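Local coordinates for protein lantibiotic dehydratase (Microbispora corallina, PDB 5EHK) that probably takes part in making the lantibiotic NAI-107 by tRNA-dependent dehydration of the precursor peptide, at residues A[888-893]-A[897-902]; A[840-845]-A[884-889]. One frame throughout, in Å; residues are numbered along the deposited sequence.

Interaction 1. Residues A[888-893]-A[897-902]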
ATOM      1  N   ALA A 888     -23.785  29.321  -9.257  1.00 15.78           N
ATOM      2  CA  ALA A 888     -24.965  29.349  -8.415  1.00 19.60           C
ATOM      3  C   ALA A 888     -25.730  28.020  -8.532  1.00 24.54           C
ATOM      4  O   ALA A 888     -26.212  27.487  -7.534  1.00 24.31           O
ATOM      5  CB  ALA A 888     -25.859  30.537  -8.763  1.00 14.31           C
ATOM      6  N   ARG A 889     -25.862  27.495  -9.750  1.00 19.04           N
ATOM      7  CA  ARG A 889     -26.503  26.201  -9.920  1.00 20.90           C
ATOM      8  C   ARG A 889     -25.693  25.089  -9.228  1.00 18.44           C
ATOM      9  O   ARG A 889     -26.270  24.200  -8.595  1.00 17.83           O
ATOM     10  CB  ARG A 889     -26.758  25.889 -11.405  1.00 25.03           C
ATOM     11  CG  ARG A 889     -27.475  27.004 -12.200  1.00 30.47           C
ATOM     12  CD  ARG A 889     -28.802  27.475 -11.578  1.00 35.32           C
ATOM     13  NE  ARG A 889     -29.938  26.603 -11.886  1.00 44.28           N
ATOM     14  CZ  ARG A 889     -30.686  26.682 -12.991  1.00 48.15           C
ATOM     15  NH1 ARG A 889     -30.430  27.585 -13.932  1.00 39.56           N
ATOM     16  NH2 ARG A 889     -31.696  25.841 -13.164  1.00 53.87           N
ATOM     17  N   LEU A 890     -24.363  25.154  -9.344  1.00 17.93           N
ATOM     18  CA  LEU A 890     -23.482  24.158  -8.741  1.00 14.83           C
ATOM     19  C   LEU A 890     -23.590  24.160  -7.229  1.00 14.71           C
ATOM     20  O   LEU A 890     -23.525  23.106  -6.602  1.00 15.27           O
ATOM     21  CB  LEU A 890     -22.026  24.297  -9.199  1.00 10.70           C
ATOM     22  CG  LEU A 890     -21.795  23.921 -10.658  1.00 12.02           C
ATOM     23  CD1 LEU A 890     -20.315  24.029 -11.017  1.00 12.17           C
ATOM     24  CD2 LEU A 890     -22.335  22.517 -10.993  1.00  7.50           C
ATOM     25  N   VAL A 891     -23.800  25.333  -6.644  1.00 12.92           N
ATOM     26  CA  VAL A 891     -23.992  25.395  -5.208  1.00 13.69           C
ATOM     27  C   VAL A 891     -25.384  24.849  -4.830  1.00 12.95           C
ATOM     28  O   VAL A 891     -25.480  24.064  -3.911  1.00 12.84           O
ATOM     29  CB  VAL A 891     -23.821  26.822  -4.671  1.00 16.74           C
ATOM     30  CG1 VAL A 891     -24.433  26.950  -3.271  1.00 11.01           C
ATOM     31  CG2 VAL A 891     -22.357  27.235  -4.702  1.00 15.25           C
ATOM     32  N   GLU A 892     -26.444  25.201  -5.557  1.00 15.62           N
ATOM     33  CA  GLU A 892     -27.751  24.589  -5.318  1.00 16.26           C
ATOM     34  C   GLU A 892     -27.626  23.071  -5.350  1.00 17.68           C
ATOM     35  O   GLU A 892     -28.082  22.381  -4.427  1.00 17.99           O
ATOM     36  CB  GLU A 892     -28.819  24.988  -6.359  1.00 20.12           C
ATOM     37  CG  GLU A 892     -29.177  26.502  -6.580  1.00 24.00           C
ATOM     38  CD  GLU A 892     -29.978  26.716  -7.891  1.00 44.72           C
ATOM     39  OE1 GLU A 892     -30.514  25.733  -8.451  1.00 45.58           O
ATOM     40  OE2 GLU A 892     -29.976  27.839  -8.443  1.00 44.41           O
ATOM     41  N   TRP A 893     -27.008  22.549  -6.411  1.00 14.70           N
ATOM     42  CA  TRP A 893     -26.933  21.101  -6.590  1.00 13.19           C
ATOM     43  C   TRP A 893     -26.175  20.410  -5.450  1.00 12.25           C
ATOM     44  O   TRP A 893     -26.515  19.291  -5.070  1.00 11.53           O
ATOM     45  CB  TRP A 893     -26.338  20.746  -7.953  1.00 14.33           C
ATOM     46  CG  TRP A 893     -27.260  21.099  -9.072  1.00 14.80           C
ATOM     47  CD1 TRP A 893     -28.594  21.322  -8.974  1.00 15.72           C
ATOM     48  CD2 TRP A 893     -26.917  21.328 -10.443  1.00 15.26           C
ATOM     49  NE1 TRP A 893     -29.118  21.662 -10.190  1.00 12.14           N
ATOM     50  CE2 TRP A 893     -28.116  21.672 -11.117  1.00 16.15           C
ATOM     51  CE3 TRP A 893     -25.724  21.279 -11.168  1.00 11.46           C
ATOM     52  CZ2 TRP A 893     -28.157  21.968 -12.483  1.00 12.59           C
ATOM     53  CZ3 TRP A 893     -25.764  21.557 -12.526  1.00 13.65           C
ATOM     54  CH2 TRP A 893     -26.975  21.902 -13.169  1.00 17.85           C
ATOM     55  N   GLY A 897     -27.434  17.666  -2.457  1.00 11.95           N
ATOM     56  CA  GLY A 897     -26.672  16.431  -2.430  1.00 14.51           C
ATOM     57  C   GLY A 897     -26.396  15.721  -3.758  1.00 16.42           C
ATOM     58  O   GLY A 897     -26.324  14.487  -3.798  1.00 15.60           O
ATOM     59  N   LEU A 898     -26.243  16.481  -4.846  1.00 17.03           N
ATOM     60  CA  LEU A 898     -26.034  15.882  -6.171  1.00 12.46           C
ATOM     61  C   LEU A 898     -24.544  15.778  -6.530  1.00 10.61           C
ATOM     62  O   LEU A 898     -24.132  14.928  -7.323  1.00  8.68           O
ATOM     63  CB  LEU A 898     -26.824  16.641  -7.237  1.00 10.07           C
ATOM     64  CG  LEU A 898     -28.328  16.384  -7.293  1.00 11.20           C
ATOM     65  CD1 LEU A 898     -29.017  17.499  -8.034  1.00 15.24           C
ATOM     66  CD2 LEU A 898     -28.662  15.052  -7.955  1.00 13.36           C
ATOM     67  N   LEU A 899     -23.730  16.619  -5.910  1.00  9.44           N
ATOM     68  CA  LEU A 899     -22.285  16.553  -6.124  1.00  9.51           C
ATOM     69  C   LEU A 899     -21.634  17.120  -4.872  1.00 10.39           C
ATOM     70  O   LEU A 899     -22.252  17.919  -4.152  1.00 11.67           O
ATOM     71  CB  LEU A 899     -21.860  17.356  -7.367  1.00  9.80           C
ATOM     72  CG  LEU A 899     -21.790  18.884  -7.207  1.00  6.98           C
ATOM     73  CD1 LEU A 899     -21.068  19.532  -8.359  1.00  7.73           C
ATOM     74  CD2 LEU A 899     -23.182  19.445  -7.073  1.00  7.10           C
ATOM     75  N   ALA A 900     -20.414  16.682  -4.586  1.00 11.23           N
ATOM     76  CA  ALA A 900     -19.756  17.052  -3.329  1.00 13.17           C
ATOM     77  C   ALA A 900     -19.053  18.384  -3.487  1.00 11.60           C
ATOM     78  O   ALA A 900     -18.753  19.060  -2.502  1.00 14.09           O
ATOM     79  CB  ALA A 900     -18.775  15.976  -2.863  1.00  6.70           C
ATOM     80  N   GLY A 901     -18.736  18.738  -4.725  1.00  8.06           N
ATOM     81  CA  GLY A 901     -18.002  19.964  -4.940  1.00  9.95           C
ATOM     82  C   GLY A 901     -17.530  20.135  -6.361  1.00 12.84           C
ATOM     83  O   GLY A 901     -17.636  19.210  -7.190  1.00 11.94           O
ATOM     84  N   HIS A 902     -16.995  21.314  -6.652  1.00 10.46           N
ATOM     85  CA  HIS A 902     -16.475  21.553  -7.967  1.00 10.25           C
ATOM     86  C   HIS A 902     -15.204  22.346  -7.889  1.00 15.06           C
ATOM     87  O   HIS A 902     -15.037  23.144  -6.967  1.00 16.29           O
ATOM     88  CB  HIS A 902     -17.491  22.300  -8.809  1.00  9.69           C
ATOM     89  CG  HIS A 902     -17.848  23.654  -8.289  1.00 12.37           C
ATOM     90  ND1 HIS A 902     -18.740  23.846  -7.258  1.00 14.93           N
ATOM     91  CD2 HIS A 902     -17.468  24.891  -8.691  1.00 13.66           C
ATOM     92  CE1 HIS A 902     -18.889  25.141  -7.037  1.00 11.10           C
ATOM     93  NE2 HIS A 902     -18.130  25.798  -7.895  1.00 13.86           N
TER
HETATM   94  O   HOH W   1     -20.534  22.342  -5.885  1.00 10.55           O
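Leu890, on the last turns of helix 875-895, lies against His902, where the chain returns as a strand. Its CB sits 3.8 Å from His902 ND1. From there chi1 of -70° places CG anti to the carbonyl carbon, and the two methyls part: CD1 covers one face of the imidazole in a CH-pi contact, 3.9 Å from the ring centroid and somewhat toward the rim, while CD2 meets Leu899 CD1 at 4.2 Å, the two leucines crossing at about a right angle. A water in the imidazole plane joins His902 ND1, 2.7 Å away, to Leu890 O, to which it donates. The far nitrogen, NE2, is bonded to Ala815 N of the second subunit; both ring nitrogens thus have partners, which probably fixes the rotation of the imidazole.

Leu899 CD2 reaches Trp893 CB at 3.5 Å; CG of this leucine stands between the backbone N and the carbonyl carbon (chi1 78°), which directs its branches back at the helix. Leu898 instead brings CD1 obliquely to the pyrrole side of the indole, 4.0 Å from Trp893 CD1. Phe834 meets the tryptophan ring nearly at right angles, and Leu824 of strand 819-824 touches Leu890, Leu899 and His902. The turn itself is closed by Leu898 N, which bonds to Trp893 O at 2.8 Å. With Gly897 at positive phi, this is a Schellman motif ending helix 875-895 and leading into strand 902-905, an outermost strand, within this chain, of the four-stranded antiparallel sheet.

Interaction 2. Residues A[840-845]-A[884-889]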
ATOM      1  N   PRO A 840     -27.542  18.895 -18.822  1.00 18.30           N
ATOM      2  CA  PRO A 840     -28.338  19.674 -19.776  1.00 17.94           C
ATOM      3  C   PRO A 840     -28.533  21.106 -19.330  1.00 20.02           C
ATOM      4  O   PRO A 840     -28.456  22.004 -20.176  1.00 19.35           O
ATOM      5  CB  PRO A 840     -29.673  18.948 -19.777  1.00 14.40           C
ATOM      6  CG  PRO A 840     -29.293  17.543 -19.556  1.00 14.13           C
ATOM      7  CD  PRO A 840     -28.169  17.581 -18.569  1.00 16.21           C
ATOM      8  N   VAL A 841     -28.750  21.329 -18.035  1.00 15.42           N
ATOM      9  CA  VAL A 841     -28.890  22.700 -17.559  1.00 15.87           C
ATOM     10  C   VAL A 841     -27.607  23.500 -17.801  1.00 11.89           C
ATOM     11  O   VAL A 841     -27.643  24.650 -18.179  1.00 13.63           O
ATOM     12  CB  VAL A 841     -29.311  22.750 -16.096  1.00 14.61           C
ATOM     13  CG1 VAL A 841     -29.292  24.169 -15.585  1.00 16.62           C
ATOM     14  CG2 VAL A 841     -30.684  22.157 -15.946  1.00 10.87           C
ATOM     15  N   LEU A 842     -26.467  22.872 -17.604  1.00 14.69           N
ATOM     16  CA  LEU A 842     -25.191  23.544 -17.802  1.00 13.33           C
ATOM     17  C   LEU A 842     -24.969  23.877 -19.272  1.00 14.89           C
ATOM     18  O   LEU A 842     -24.395  24.915 -19.604  1.00 13.56           O
ATOM     19  CB  LEU A 842     -24.055  22.651 -17.285  1.00 12.09           C
ATOM     20  CG  LEU A 842     -24.005  22.472 -15.765  1.00 10.13           C
ATOM     21  CD1 LEU A 842     -22.899  21.520 -15.378  1.00 12.62           C
ATOM     22  CD2 LEU A 842     -23.776  23.812 -15.120  1.00 10.28           C
ATOM     23  N   VAL A 843     -25.430  22.995 -20.156  1.00 15.31           N
ATOM     24  CA  VAL A 843     -25.185  23.171 -21.572  1.00 13.77           C
ATOM     25  C   VAL A 843     -26.054  24.308 -22.111  1.00 18.44           C
ATOM     26  O   VAL A 843     -25.609  25.116 -22.947  1.00 19.29           O
ATOM     27  CB  VAL A 843     -25.415  21.868 -22.352  1.00 17.37           C
ATOM     28  CG1 VAL A 843     -25.503  22.137 -23.866  1.00  9.95           C
ATOM     29  CG2 VAL A 843     -24.309  20.830 -22.009  1.00 12.29           C
ATOM     30  N   ARG A 844     -27.280  24.389 -21.606  1.00 14.10           N
ATOM     31  CA  ARG A 844     -28.165  25.480 -21.974  1.00 15.11           C
ATOM     32  C   ARG A 844     -27.614  26.821 -21.525  1.00 19.76           C
ATOM     33  O   ARG A 844     -27.756  27.825 -22.226  1.00 24.51           O
ATOM     34  CB  ARG A 844     -29.573  25.280 -21.416  1.00 16.49           C
ATOM     35  CG  ARG A 844     -30.386  24.236 -22.143  1.00 16.38           C
ATOM     36  CD  ARG A 844     -31.859  24.257 -21.740  1.00 24.32           C
ATOM     37  NE  ARG A 844     -32.168  23.564 -20.485  1.00 31.11           N
ATOM     38  CZ  ARG A 844     -32.424  22.255 -20.392  1.00 30.71           C
ATOM     39  NH1 ARG A 844     -32.385  21.479 -21.473  1.00 28.12           N
ATOM     40  NH2 ARG A 844     -32.713  21.718 -19.215  1.00 24.19           N
ATOM     41  N   ALA A 845     -26.998  26.851 -20.354  1.00 19.50           N
ATOM     42  CA  ALA A 845     -26.434  28.096 -19.873  1.00 25.05           C
ATOM     43  C   ALA A 845     -25.253  28.506 -20.730  1.00 22.53           C
ATOM     44  O   ALA A 845     -25.137  29.662 -21.122  1.00 27.83           O
ATOM     45  CB  ALA A 845     -26.028  27.986 -18.416  1.00 21.50           C
ATOM     46  N   PRO A 884     -20.621  32.633 -13.255  1.00 29.38           N
ATOM     47  CA  PRO A 884     -21.436  32.803 -12.052  1.00 25.00           C
ATOM     48  C   PRO A 884     -22.830  32.200 -12.176  1.00 25.71           C
ATOM     49  O   PRO A 884     -23.413  31.842 -11.148  1.00 30.10           O
ATOM     50  CB  PRO A 884     -21.521  34.323 -11.907  1.00 24.88           C
ATOM     51  CG  PRO A 884     -20.352  34.838 -12.671  1.00 29.73           C
ATOM     52  CD  PRO A 884     -20.237  33.932 -13.832  1.00 30.61           C
ATOM     53  N   GLU A 885     -23.358  32.060 -13.384  1.00 22.76           N
ATOM     54  CA  GLU A 885     -24.647  31.393 -13.512  1.00 22.31           C
ATOM     55  C   GLU A 885     -24.470  29.921 -13.148  1.00 22.99           C
ATOM     56  O   GLU A 885     -25.226  29.372 -12.349  1.00 22.33           O
ATOM     57  CB  GLU A 885     -25.236  31.562 -14.915  1.00 22.72           C
ATOM     58  CG  GLU A 885     -26.514  30.762 -15.122  1.00 23.74           C
ATOM     59  CD  GLU A 885     -27.264  31.098 -16.412  1.00 33.10           C
ATOM     60  OE1 GLU A 885     -26.789  31.972 -17.185  1.00 29.92           O
ATOM     61  OE2 GLU A 885     -28.319  30.452 -16.656  1.00 31.89           O
ATOM     62  N   ILE A 886     -23.454  29.316 -13.753  1.00 22.61           N
ATOM     63  CA  ILE A 886     -23.014  27.965 -13.484  1.00 18.45           C
ATOM     64  C   ILE A 886     -22.751  27.712 -11.991  1.00 23.16           C
ATOM     65  O   ILE A 886     -23.213  26.702 -11.425  1.00 22.20           O
ATOM     66  CB  ILE A 886     -21.722  27.682 -14.272  1.00 16.80           C
ATOM     67  CG1 ILE A 886     -22.061  27.125 -15.648  1.00 23.85           C
ATOM     68  CG2 ILE A 886     -20.889  26.624 -13.608  1.00 20.33           C
ATOM     69  CD1 ILE A 886     -20.826  26.617 -16.414  1.00 22.91           C
ATOM     70  N   GLY A 887     -22.013  28.613 -11.355  1.00 15.52           N
ATOM     71  CA  GLY A 887     -21.655  28.425  -9.966  1.00 18.82           C
ATOM     72  C   GLY A 887     -22.849  28.417  -9.032  1.00 17.92           C
ATOM     73  O   GLY A 887     -22.915  27.634  -8.089  1.00 19.16           O
ATOM     74  N   ALA A 888     -23.785  29.321  -9.257  1.00 15.78           N
ATOM     75  CA  ALA A 888     -24.965  29.349  -8.415  1.00 19.60           C
ATOM     76  C   ALA A 888     -25.730  28.020  -8.532  1.00 24.54           C
ATOM     77  O   ALA A 888     -26.212  27.487  -7.534  1.00 24.31           O
ATOM     78  CB  ALA A 888     -25.859  30.537  -8.763  1.00 14.31           C
ATOM     79  N   ARG A 889     -25.862  27.495  -9.750  1.00 19.04           N
ATOM     80  CA  ARG A 889     -26.503  26.201  -9.920  1.00 20.90           C
ATOM     81  C   ARG A 889     -25.693  25.089  -9.228  1.00 18.44           C
ATOM     82  O   ARG A 889     -26.270  24.200  -8.595  1.00 17.83           O
ATOM     83  CB  ARG A 889     -26.758  25.889 -11.405  1.00 25.03           C
ATOM     84  CG  ARG A 889     -27.475  27.004 -12.200  1.00 30.47           C
ATOM     85  CD  ARG A 889     -28.802  27.475 -11.578  1.00 35.32           C
ATOM     86  NE  ARG A 889     -29.938  26.603 -11.886  1.00 44.28           N
ATOM     87  CZ  ARG A 889     -30.686  26.682 -12.991  1.00 48.15           C
ATOM     88  NH1 ARG A 889     -30.430  27.585 -13.932  1.00 39.56           N
ATOM     89  NH2 ARG A 889     -31.696  25.841 -13.164  1.00 53.87           N
TER
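Val841 lays its CG1 methyl over one face of the Arg889 guanidinium, 3.8 Å from NH2 and displaced toward the rim. The arginine gets there by bending at chi2 (-54°) and chi3, which brings the guanidinium over the valine; the two side chains cross at about a right angle. Deeper in, Leu842 CD2 packs on Ile886 CG1 at 3.8 Å. Toward the other end Ala845 CB lies over one face of the Glu885 carboxylate, nearly above CD and 3.8 Å from OE2, at the end of an extended glutamate chain.

These pairs lie between two nearly antiparallel helical segments, with axes 10.2 Å apart and directions at 162°. Phe871 of strand 864-872 touches both Leu842 and Ile886, and Leu822 and Leu824 of strand 819-824 add to the same apolar layer beneath the helices. Glu885 OE1 is hydrogen-bonded to His849 NE2, which probably offsets the like charge of Glu848 OE2 close by, while Glu892 makes a long, weak ion pair with Arg889.

Across the two segments the contact is therefore van der Waals packing, in which two charged groups each turn a flat face to a methyl.

Interactions 1 and 2 draw on successive parts of helix 875-895 and share Ala888 and Arg889; their centres are about 11 Å apart. Trp893 joins them directly. Its six-membered ring leans on helix 839-848, with CZ3 3.8 Å from Leu842 CG and CH2 3.8 Å from Val841 CB, while the rest of the residue meets the returning loop. Strand 819-824 also links them, since Leu822 touches both Leu890 and Ile886, and Leu824 both Leu890 and Leu842. Together 840-845, 884-893 and 897-902 join two helices to the four-stranded sheet in the C-terminal family region, and 897-902 contributes to the subunit interface, where His902 bonds to the second subunit.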